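Local coordinates for geranyltranstransferase (IspA) (Helicobacter pylori, PDB 3Q1O), which probably acts as a magnesium-dependent prenyltransferase that builds isoprenoid diphosphates, and binds dimethylallyl diphosphate and magnesium, at residues I90-T95 / N135-E140; F84-S89 / A145-H150; K56-K61 / K198-S203. All coordinates share one frame; numbering follows the deposited sequence.

Interaction 1: I90-T95 / N135-E140; sequences IECLHT and NTYSFE. With DMA (dimethylallyl diphosphate), chain F.
C92 meets the Y137 ring at its edge, near the ring plane. Its SG is 4.1 Å from Y137 CD1 and, seen from the ring centroid, lies 82° off the ring normal. This is a cysteine sulfur-aromatic contact. L93 reaches the F139 ring obliquely, with CD1 4.1 Å from F139 CE2. The third flat group, the H94 ring, turns to the ligand. DMA lies at its edge, and H94 NE2 donates a hydrogen bond of 2.6 Å to DMA O3B. The H94 side chain points away from 135-140, and CG anti to the backbone N (chi1 172°) sets the ring with its edge toward the diphosphate.

S138 fills the middle of the contact. Its OG is packed 3.6 Å from C92 CB and 3.4 Å from L93 CB. L93 N is also near, but the angle is poor for a bond; S138 OG is hydrogen-bonded to L134 O of its own helix and weakly to S89 O. The side chains of L93 and N135 lie side by side and point the same way. The two helix segments are almost antiparallel, at 172°, and their axes come within 7.9 Å. The small side chains of S138 and C92 are consistent with this close approach.

The contact is buried and joins helix 80-101 to helix 124-143 in the mainly helical prenyltransferase fold. Helix 43-52 packs on C92, and Y137 meets F47 edge-to-face. Helices 58-70 and 185-211 pack on I90 and H94, on the side facing away from 135-140. L159 of helix 149-163 touches both L93 and F139, and F139 also meets F139 of the second subunit.

Interaction 2: F84-S89 / A145-H150; sequences FKIALS and ALLESH. With SO4 (sulfate ion), chain H.
A145, K85 and I86 carry this contact. The methyl of A145 points at helix 80-101 and sits against two successive side chains of it. A145 CB is 3.9 Å from I86 CG1 and 4.1 Å from K85 CB. A145 and K85 also give the closest backbone approach, with their CA atoms 6.0 Å apart.

K85 lies along the loop by its aliphatic part. CG is beside the backbone N (chi1 -75°) and K85 CD is 3.8 Å from A145 CA; the chain then runs on extended to NZ. The charged end goes further: K85 NZ forms a salt bridge with E82 and a hydrogen bond to N144 O. E82 also accepts a bond from L146 N, and thus links the lysine to the loop backbone.

I86 works by its longer branch. CG1 is anti to the carbonyl carbon (chi1 -58°), and the branch passes A145 and ends at L147. There I86 CD1 is 3.7 Å from L147 CD1, and the two side chains cross obliquely. L146, between A145 and L147, is the centre of an inverse gamma turn, closed by a weak bond from L147 N to A145 O. The turn probably helps turn both A145 and L147 toward the helix.

Beyond L147 the chain enters helix 149-163, with E148 at the N-cap position. A sulfate, probably picked up from the crystallisation medium, sits at this helix start. S149 N donates to SO4 O3 at 3.0 Å and, weakly, to O1.

The arrangement is a helix-connecting loop folded back on a neighbouring helix. It joins the link between helices 124-143 and 149-163 to helix 80-101, within the helical bundle of the polyprenyl synthetase fold and away from the diphosphate pocket.

Interaction 3: K56-K61 / K198-S203; sequences KRFRPK and KLISAS. With DMA (dimethylallyl diphosphate), chain F.
Van der Waals contacts join R59 and F58 to helix 185-211. I200 CD1 meets the F58 ring at its edge, in plane, 4.0 Å from F58 CE2. The two side chains cross at about a right angle. R59 passes L199 likewise, with R59 CD 4.1 Å from L199 CD2. I200 CG1 lies 4.2 Å from R59 NE, so the arginine shaft passes both L199 and I200. S203 OG packs 3.3 Å from R59 CB.

Two side-chain hydrogen bonds lie within the segments. S203 OG donates to L199 O, on the opposite face of that carbonyl from S203 N, so two bonds grip this oxygen. K61 NZ bonds K56 O at 2.7 Å.

Hydrogen bonds, those of R59 and K56 NZ charge-assisted, go to the diphosphate. R59 NH2 donates a nearly straight bond (168°) to DMA O1A, 2.8 Å away, from the guanidinium edge. A bend at chi2 (147°) helps direct the group there. K56 uses both backbone and side chain: K56 N is 2.7 Å from DMA O2B, at 177°, and NZ reaches both phosphates through O2A and O2B. The lysine chain curls at chi3 and chi4 around the anion.

The contact is buried near the centre of the chain. Helix 80-101 lies on R59 and S203 through I90, and H94 also touches R59. Helix 149-163 packs on L199. From helix 216-243, F233 stacks on F58 and M229 packs on I200.

Overall arrangement
From the N terminus, segment 56-61 comes first, at the start of helix 58-70. Segments 84-89 and 90-95 follow in succession on helix 80-101. The chain then returns along helix 124-143, where interaction 1 closes the innermost loop. Interaction 2 closes around it at 145-150, and interaction 3 encloses both when helix 185-211 is reached. The three loops are nested; none cross. Helix 80-101 is shared by interactions 1 and 2 and touches interaction 3 through the E91-R57 salt bridge. Interactions 1 and 3 meet at the same bound DMA. Interactions 1 and 2 lie on the side that reaches the second subunit.

Interaction 1: I90-T95 / N135-E140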
loop_
_atom_site.group_PDB
_atom_site.type_symbol
_atom_site.label_atom_id
_atom_site.label_comp_id
_atom_site.label_asym_id
_atom_site.label_seq_id
_atom_site.Cartn_x
_atom_site.Cartn_y
_atom_site.Cartn_z
ATOM N N ILE A 90 -8.359 -4.903 6.692
ATOM C CA ILE A 90 -7.837 -4.281 7.908
ATOM C C ILE A 90 -6.742 -5.158 8.509
ATOM O O ILE A 90 -5.670 -4.663 8.903
ATOM C CB ILE A 90 -8.967 -4.025 8.948
ATOM C CG1 ILE A 90 -10.022 -3.071 8.383
ATOM C CG2 ILE A 90 -8.415 -3.433 10.224
ATOM C CD1 ILE A 90 -11.289 -3.020 9.207
ATOM N N GLU A 91 -7.009 -6.463 8.548
ATOM C CA GLU A 91 -6.059 -7.424 9.089
ATOM C C GLU A 91 -4.798 -7.552 8.229
ATOM O O GLU A 91 -3.690 -7.682 8.759
ATOM C CB GLU A 91 -6.733 -8.784 9.306
ATOM C CG GLU A 91 -5.888 -9.826 10.056
ATOM C CD GLU A 91 -5.548 -9.433 11.494
ATOM O OE1 GLU A 91 -6.180 -8.511 12.055
ATOM O OE2 GLU A 91 -4.643 -10.069 12.073
ATOM N N CYS A 92 -4.959 -7.491 6.912
ATOM C CA CYS A 92 -3.801 -7.511 6.020
ATOM C C CYS A 92 -2.886 -6.313 6.236
ATOM O O CYS A 92 -1.672 -6.484 6.375
ATOM C CB CYS A 92 -4.229 -7.597 4.558
ATOM S SG CYS A 92 -4.843 -9.214 4.128
ATOM N N LEU A 93 -3.470 -5.115 6.288
ATOM C CA LEU A 93 -2.695 -3.904 6.550
ATOM C C LEU A 93 -2.017 -3.961 7.911
ATOM O O LEU A 93 -0.850 -3.605 8.030
ATOM C CB LEU A 93 -3.548 -2.636 6.426
ATOM C CG LEU A 93 -2.717 -1.353 6.298
ATOM C CD1 LEU A 93 -2.565 -0.956 4.848
ATOM C CD2 LEU A 93 -3.342 -0.224 7.068
ATOM N N HIS A 94 -2.743 -4.421 8.926
ATOM C CA HIS A 94 -2.164 -4.636 10.247
ATOM C C HIS A 94 -0.992 -5.638 10.205
ATOM O O HIS A 94 0.085 -5.352 10.728
ATOM C CB HIS A 94 -3.238 -5.069 11.250
ATOM C CG HIS A 94 -2.685 -5.478 12.578
ATOM N ND1 HIS A 94 -1.886 -4.650 13.337
ATOM C CD2 HIS A 94 -2.807 -6.631 13.276
ATOM C CE1 HIS A 94 -1.529 -5.280 14.443
ATOM N NE2 HIS A 94 -2.076 -6.482 14.431
ATOM N N THR A 95 -1.199 -6.780 9.547
ATOM C CA THR A 95 -0.158 -7.798 9.376
ATOM C C THR A 95 1.080 -7.272 8.631
ATOM O O THR A 95 2.216 -7.557 9.028
ATOM C CB THR A 95 -0.706 -9.048 8.658
ATOM O OG1 THR A 95 -1.847 -9.551 9.366
ATOM C CG2 THR A 95 0.338 -10.129 8.590
ATOM N N ASN A 135 0.305 -4.665 2.174
ATOM C CA ASN A 135 -0.052 -3.242 2.165
ATOM C C ASN A 135 -0.967 -2.942 0.966
ATOM O O ASN A 135 -2.078 -2.434 1.131
ATOM C CB ASN A 135 1.244 -2.424 2.129
ATOM C CG ASN A 135 1.044 -0.909 2.300
ATOM O OD1 ASN A 135 2.027 -0.158 2.328
ATOM N ND2 ASN A 135 -0.192 -0.461 2.404
ATOM N N THR A 136 -0.501 -3.298 -0.226
ATOM C CA THR A 136 -1.232 -3.075 -1.466
ATOM C C THR A 136 -2.487 -3.954 -1.526
ATOM O O THR A 136 -3.543 -3.507 -1.985
ATOM C CB THR A 136 -0.306 -3.332 -2.685
ATOM O OG1 THR A 136 0.896 -2.567 -2.529
ATOM C CG2 THR A 136 -0.968 -2.932 -3.991
ATOM N N TYR A 137 -2.371 -5.188 -1.031
ATOM C CA TYR A 137 -3.454 -6.162 -1.072
ATOM C C TYR A 137 -4.689 -5.756 -0.275
ATOM O O TYR A 137 -5.809 -6.095 -0.660
ATOM C CB TYR A 137 -2.970 -7.537 -0.617
ATOM C CG TYR A 137 -3.935 -8.654 -0.944
ATOM C CD1 TYR A 137 -4.487 -9.449 0.069
ATOM C CD2 TYR A 137 -4.310 -8.912 -2.271
ATOM C CE1 TYR A 137 -5.376 -10.487 -0.234
ATOM C CE2 TYR A 137 -5.206 -9.939 -2.582
ATOM C CZ TYR A 137 -5.730 -10.719 -1.561
ATOM O OH TYR A 137 -6.608 -11.725 -1.870
ATOM N N SER A 138 -4.469 -5.038 0.828
ATOM C CA SER A 138 -5.535 -4.429 1.624
ATOM C C SER A 138 -6.488 -3.642 0.756
ATOM O O SER A 138 -7.699 -3.748 0.893
ATOM C CB SER A 138 -4.937 -3.484 2.662
ATOM O OG SER A 138 -3.991 -4.187 3.434
ATOM N N PHE A 139 -5.936 -2.859 -0.157
ATOM C CA PHE A 139 -6.770 -2.037 -1.013
ATOM C C PHE A 139 -7.395 -2.817 -2.165
ATOM O O PHE A 139 -8.514 -2.504 -2.577
ATOM C CB PHE A 139 -6.009 -0.778 -1.419
ATOM C CG PHE A 139 -5.531 -0.005 -0.235
ATOM C CD1 PHE A 139 -6.433 0.712 0.544
ATOM C CD2 PHE A 139 -4.198 -0.060 0.165
ATOM C CE1 PHE A 139 -6.003 1.402 1.673
ATOM C CE2 PHE A 139 -3.767 0.634 1.286
ATOM C CZ PHE A 139 -4.674 1.360 2.042
ATOM N N GLU A 140 -6.707 -3.860 -2.638
ATOM C CA GLU A 140 -7.328 -4.825 -3.551
ATOM C C GLU A 140 -8.571 -5.490 -2.936
ATOM O O GLU A 140 -9.634 -5.512 -3.563
ATOM C CB GLU A 140 -6.328 -5.876 -4.062
ATOM C CG GLU A 140 -6.938 -6.783 -5.140
ATOM C CD GLU A 140 -5.943 -7.583 -5.976
ATOM O OE1 GLU A 140 -4.801 -7.855 -5.534
ATOM O OE2 GLU A 140 -6.334 -7.965 -7.097
HETATM C C1 DMA F . 0.542 -5.805 17.771
HETATM O O1 DMA F . -0.871 -5.982 17.635
HETATM C C2 DMA F . 0.662 -4.394 17.252
HETATM C C3 DMA F . 0.571 -3.322 18.055
HETATM C C4 DMA F . 0.415 -3.448 19.546
HETATM C C5 DMA F . 0.655 -1.957 17.432
HETATM P PA DMA F . -1.746 -7.124 18.330
HETATM O O1A DMA F . -3.163 -6.963 17.832
HETATM O O2A DMA F . -1.455 -7.112 19.815
HETATM O O3A DMA F . -1.096 -8.456 17.689
HETATM P PB DMA F . -1.936 -9.538 16.841
HETATM O O1B DMA F . -0.887 -10.593 16.579
HETATM O O2B DMA F . -3.089 -9.962 17.728
HETATM O O3B DMA F . -2.388 -8.791 15.615
#

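Interaction 2: F84-S89 / A145-H150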
loop_
_atom_site.group_PDB
_atom_site.type_symbol
_atom_site.label_atom_id
_atom_site.label_comp_id
_atom_site.label_asym_id
_atom_site.label_seq_id
_atom_site.Cartn_x
_atom_site.Cartn_y
_atom_site.Cartn_z
ATOM N N PHE A 84 -16.714 -9.433 5.272
ATOM C CA PHE A 84 -15.532 -10.194 5.672
ATOM C C PHE A 84 -14.289 -9.803 4.880
ATOM O O PHE A 84 -13.181 -9.866 5.408
ATOM C CB PHE A 84 -15.770 -11.702 5.522
ATOM C CG PHE A 84 -16.588 -12.318 6.630
ATOM C CD1 PHE A 84 -16.975 -11.581 7.746
ATOM C CD2 PHE A 84 -16.945 -13.663 6.568
ATOM C CE1 PHE A 84 -17.723 -12.165 8.769
ATOM C CE2 PHE A 84 -17.682 -14.257 7.586
ATOM C CZ PHE A 84 -18.072 -13.505 8.690
ATOM N N LYS A 85 -14.476 -9.425 3.613
ATOM C CA LYS A 85 -13.384 -8.933 2.771
ATOM C C LYS A 85 -12.807 -7.648 3.362
ATOM O O LYS A 85 -11.584 -7.511 3.496
ATOM C CB LYS A 85 -13.866 -8.680 1.342
ATOM C CG LYS A 85 -14.080 -9.931 0.498
ATOM C CD LYS A 85 -14.692 -9.556 -0.845
ATOM C CE LYS A 85 -15.102 -10.769 -1.658
ATOM N NZ LYS A 85 -15.932 -10.347 -2.823
ATOM N N ILE A 86 -13.700 -6.728 3.735
ATOM C CA ILE A 86 -13.317 -5.480 4.407
ATOM C C ILE A 86 -12.573 -5.726 5.726
ATOM O O ILE A 86 -11.522 -5.124 5.974
ATOM C CB ILE A 86 -14.534 -4.574 4.638
ATOM C CG1 ILE A 86 -15.204 -4.260 3.291
ATOM C CG2 ILE A 86 -14.122 -3.291 5.374
ATOM C CD1 ILE A 86 -16.661 -3.919 3.394
ATOM N N ALA A 87 -13.104 -6.638 6.540
ATOM C CA ALA A 87 -12.468 -7.030 7.791
ATOM C C ALA A 87 -11.074 -7.615 7.551
ATOM O O ALA A 87 -10.138 -7.315 8.292
ATOM C CB ALA A 87 -13.350 -8.016 8.553
ATOM N N LEU A 88 -10.936 -8.417 6.496
ATOM C CA LEU A 88 -9.641 -9.003 6.133
ATOM C C LEU A 88 -8.643 -7.956 5.617
ATOM O O LEU A 88 -7.442 -8.074 5.837
ATOM C CB LEU A 88 -9.835 -10.113 5.102
ATOM C CG LEU A 88 -8.638 -10.938 4.654
ATOM C CD1 LEU A 88 -8.065 -11.735 5.806
ATOM C CD2 LEU A 88 -9.037 -11.842 3.505
ATOM N N SER A 89 -9.146 -6.922 4.958
ATOM C CA SER A 89 -8.286 -5.859 4.460
ATOM C C SER A 89 -7.614 -5.104 5.604
ATOM O O SER A 89 -6.439 -4.745 5.505
ATOM C CB SER A 89 -9.068 -4.902 3.566
ATOM O OG SER A 89 -9.842 -4.020 4.341
ATOM N N ALA A 145 -14.741 -5.798 -2.617
ATOM C CA ALA A 145 -15.912 -6.052 -1.785
ATOM C C ALA A 145 -17.153 -5.468 -2.456
ATOM O O ALA A 145 -17.165 -4.301 -2.851
ATOM C CB ALA A 145 -15.718 -5.470 -0.401
ATOM N N LEU A 146 -18.192 -6.286 -2.590
ATOM C CA LEU A 146 -19.367 -5.909 -3.365
ATOM C C LEU A 146 -20.382 -5.162 -2.509
ATOM O O LEU A 146 -21.444 -5.687 -2.162
ATOM C CB LEU A 146 -19.991 -7.135 -4.051
ATOM C CG LEU A 146 -19.064 -7.940 -4.977
ATOM C CD1 LEU A 146 -19.589 -9.355 -5.228
ATOM C CD2 LEU A 146 -18.812 -7.209 -6.295
ATOM N N LEU A 147 -20.023 -3.938 -2.144
ATOM C CA LEU A 147 -20.961 -3.013 -1.538
ATOM C C LEU A 147 -21.095 -1.852 -2.502
ATOM O O LEU A 147 -20.392 -1.803 -3.514
ATOM C CB LEU A 147 -20.457 -2.508 -0.182
ATOM C CG LEU A 147 -20.192 -3.478 0.970
ATOM C CD1 LEU A 147 -19.940 -2.661 2.218
ATOM C CD2 LEU A 147 -21.349 -4.439 1.195
ATOM N N GLU A 148 -21.985 -0.917 -2.186
ATOM C CA GLU A 148 -22.136 0.296 -2.973
ATOM C C GLU A 148 -20.808 1.020 -3.143
ATOM O O GLU A 148 -19.994 1.083 -2.216
ATOM C CB GLU A 148 -23.171 1.219 -2.343
ATOM C CG GLU A 148 -24.592 0.764 -2.578
ATOM C CD GLU A 148 -25.581 1.528 -1.731
ATOM O OE1 GLU A 148 -25.815 1.111 -0.574
ATOM O OE2 GLU A 148 -26.123 2.539 -2.224
ATOM N N SER A 149 -20.603 1.544 -4.344
ATOM C CA SER A 149 -19.356 2.165 -4.735
ATOM C C SER A 149 -18.909 3.287 -3.812
ATOM O O SER A 149 -17.730 3.360 -3.469
ATOM C CB SER A 149 -19.459 2.664 -6.170
ATOM O OG SER A 149 -19.156 1.624 -7.073
ATOM N N HIS A 150 -19.848 4.133 -3.387
ATOM C CA HIS A 150 -19.508 5.288 -2.553
ATOM C C HIS A 150 -19.081 4.873 -1.151
ATOM O O HIS A 150 -18.318 5.584 -0.497
ATOM C CB HIS A 150 -20.651 6.314 -2.505
ATOM C CG HIS A 150 -21.893 5.810 -1.841
ATOM N ND1 HIS A 150 -22.821 5.025 -2.495
ATOM C CD2 HIS A 150 -22.364 5.981 -0.583
ATOM C CE1 HIS A 150 -23.809 4.734 -1.667
ATOM N NE2 HIS A 150 -23.555 5.299 -0.500
HETATM S S SO4 H . -23.005 1.405 -7.048
HETATM O O1 SO4 H . -22.513 0.135 -6.522
HETATM O O2 SO4 H . -24.413 1.251 -7.394
HETATM O O3 SO4 H . -22.886 2.439 -6.021
HETATM O O4 SO4 H . -22.237 1.789 -8.237
#

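Interaction 3: K56-K61 / K198-S203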
loop_
_atom_site.group_PDB
_atom_site.type_symbol
_atom_site.label_atom_id
_atom_site.label_comp_id
_atom_site.label_asym_id
_atom_site.label_seq_id
_atom_site.Cartn_x
_atom_site.Cartn_y
_atom_site.Cartn_z
ATOM N N LYS A 56 -4.990 -11.927 17.529
ATOM C CA LYS A 56 -6.249 -11.834 18.269
ATOM C C LYS A 56 -7.404 -11.394 17.376
ATOM O O LYS A 56 -8.565 -11.523 17.768
ATOM C CB LYS A 56 -6.125 -10.858 19.442
ATOM C CG LYS A 56 -5.202 -11.321 20.562
ATOM C CD LYS A 56 -5.058 -10.255 21.655
ATOM C CE LYS A 56 -4.284 -9.030 21.168
ATOM N NZ LYS A 56 -2.927 -9.377 20.649
ATOM N N ARG A 57 -7.074 -10.861 16.194
ATOM C CA ARG A 57 -8.047 -10.320 15.235
ATOM C C ARG A 57 -8.812 -9.165 15.862
ATOM O O ARG A 57 -9.998 -8.974 15.572
ATOM C CB ARG A 57 -9.024 -11.403 14.724
ATOM C CG ARG A 57 -8.570 -12.252 13.526
ATOM C CD ARG A 57 -7.078 -12.459 13.469
ATOM N NE ARG A 57 -6.715 -13.755 12.925
ATOM C CZ ARG A 57 -5.634 -13.973 12.187
ATOM N NH1 ARG A 57 -5.377 -15.196 11.746
ATOM N NH2 ARG A 57 -4.819 -12.968 11.874
ATOM N N PHE A 58 -8.120 -8.396 16.706
ATOM C CA PHE A 58 -8.744 -7.335 17.492
ATOM C C PHE A 58 -9.411 -6.289 16.618
ATOM O O PHE A 58 -10.525 -5.851 16.905
ATOM C CB PHE A 58 -7.733 -6.669 18.438
ATOM C CG PHE A 58 -8.329 -5.590 19.309
ATOM C CD1 PHE A 58 -9.419 -5.860 20.135
ATOM C CD2 PHE A 58 -7.790 -4.311 19.321
ATOM C CE1 PHE A 58 -9.966 -4.863 20.952
ATOM C CE2 PHE A 58 -8.326 -3.311 20.139
ATOM C CZ PHE A 58 -9.419 -3.589 20.951
ATOM N N ARG A 59 -8.728 -5.910 15.545
ATOM C CA ARG A 59 -9.241 -4.894 14.634
ATOM C C ARG A 59 -10.450 -5.367 13.791
ATOM O O ARG A 59 -11.442 -4.639 13.705
ATOM C CB ARG A 59 -8.101 -4.291 13.806
ATOM C CG ARG A 59 -7.120 -3.508 14.657
ATOM C CD ARG A 59 -5.716 -3.590 14.128
ATOM N NE ARG A 59 -4.741 -3.075 15.089
ATOM C CZ ARG A 59 -4.125 -3.815 16.008
ATOM N NH1 ARG A 59 -3.250 -3.259 16.838
ATOM N NH2 ARG A 59 -4.385 -5.110 16.106
ATOM N N PRO A 60 -10.392 -6.583 13.194
ATOM C CA PRO A 60 -11.636 -7.081 12.593
ATOM C C PRO A 60 -12.789 -7.246 13.585
ATOM O O PRO A 60 -13.934 -6.958 13.235
ATOM C CB PRO A 60 -11.227 -8.441 12.029
ATOM C CG PRO A 60 -9.798 -8.263 11.668
ATOM C CD PRO A 60 -9.230 -7.378 12.742
ATOM N N LYS A 61 -12.489 -7.689 14.804
ATOM C CA LYS A 61 -13.488 -7.750 15.875
ATOM C C LYS A 61 -14.100 -6.383 16.212
ATOM O O LYS A 61 -15.304 -6.294 16.464
ATOM C CB LYS A 61 -12.903 -8.398 17.120
ATOM C CG LYS A 61 -12.770 -9.899 16.996
ATOM C CD LYS A 61 -11.900 -10.463 18.086
ATOM C CE LYS A 61 -11.878 -11.977 17.992
ATOM N NZ LYS A 61 -10.796 -12.553 18.814
ATOM N N LYS A 198 -4.592 4.941 15.754
ATOM C CA LYS A 198 -5.123 5.409 14.483
ATOM C C LYS A 198 -5.829 4.272 13.719
ATOM O O LYS A 198 -6.949 4.437 13.228
ATOM C CB LYS A 198 -3.989 6.046 13.660
ATOM C CG LYS A 198 -4.223 7.511 13.230
ATOM C CD LYS A 198 -4.457 8.425 14.411
ATOM C CE LYS A 198 -4.259 9.892 14.053
ATOM N NZ LYS A 198 -5.437 10.487 13.375
ATOM N N LEU A 199 -5.195 3.105 13.672
ATOM C CA LEU A 199 -5.774 1.948 13.004
ATOM C C LEU A 199 -6.926 1.317 13.791
ATOM O O LEU A 199 -7.846 0.744 13.208
ATOM C CB LEU A 199 -4.689 0.914 12.695
ATOM C CG LEU A 199 -4.975 -0.068 11.557
ATOM C CD1 LEU A 199 -5.145 0.686 10.251
ATOM C CD2 LEU A 199 -3.864 -1.105 11.450
ATOM N N ILE A 200 -6.871 1.437 15.114
ATOM C CA ILE A 200 -7.945 0.973 15.984
ATOM C C ILE A 200 -9.207 1.821 15.803
ATOM O O ILE A 200 -10.311 1.270 15.683
ATOM C CB ILE A 200 -7.468 0.861 17.457
ATOM C CG1 ILE A 200 -6.762 -0.486 17.659
ATOM C CG2 ILE A 200 -8.622 0.999 18.449
ATOM C CD1 ILE A 200 -5.817 -0.535 18.839
ATOM N N SER A 201 -9.047 3.144 15.731
ATOM C CA SER A 201 -10.198 4.018 15.498
ATOM C C SER A 201 -10.753 3.849 14.086
ATOM O O SER A 201 -11.969 3.865 13.903
ATOM C CB SER A 201 -9.897 5.486 15.824
ATOM O OG SER A 201 -9.179 6.114 14.798
ATOM N N ALA A 202 -9.858 3.659 13.112
ATOM C CA ALA A 202 -10.231 3.339 11.730
ATOM C C ALA A 202 -11.175 2.134 11.649
ATOM O O ALA A 202 -12.224 2.223 11.025
ATOM C CB ALA A 202 -8.986 3.100 10.871
ATOM N N SER A 203 -10.803 1.033 12.305
ATOM C CA SER A 203 -11.635 -0.169 12.413
ATOM C C SER A 203 -13.043 0.119 12.919
ATOM O O SER A 203 -14.012 -0.444 12.417
ATOM C CB SER A 203 -10.975 -1.191 13.336
ATOM O OG SER A 203 -9.716 -1.585 12.828
HETATM C C1 DMA F . 0.542 -5.805 17.771
HETATM O O1 DMA F . -0.871 -5.982 17.635
HETATM C C2 DMA F . 0.662 -4.394 17.252
HETATM C C3 DMA F . 0.571 -3.322 18.055
HETATM C C4 DMA F . 0.415 -3.448 19.546
HETATM C C5 DMA F . 0.655 -1.957 17.432
HETATM P PA DMA F . -1.746 -7.124 18.330
HETATM O O1A DMA F . -3.163 -6.963 17.832
HETATM O O2A DMA F . -1.455 -7.112 19.815
HETATM O O3A DMA F . -1.096 -8.456 17.689
HETATM P PB DMA F . -1.936 -9.538 16.841
HETATM O O1B DMA F . -0.887 -10.593 16.579
HETATM O O2B DMA F . -3.089 -9.962 17.728
HETATM O O3B DMA F . -2.388 -8.791 15.615
#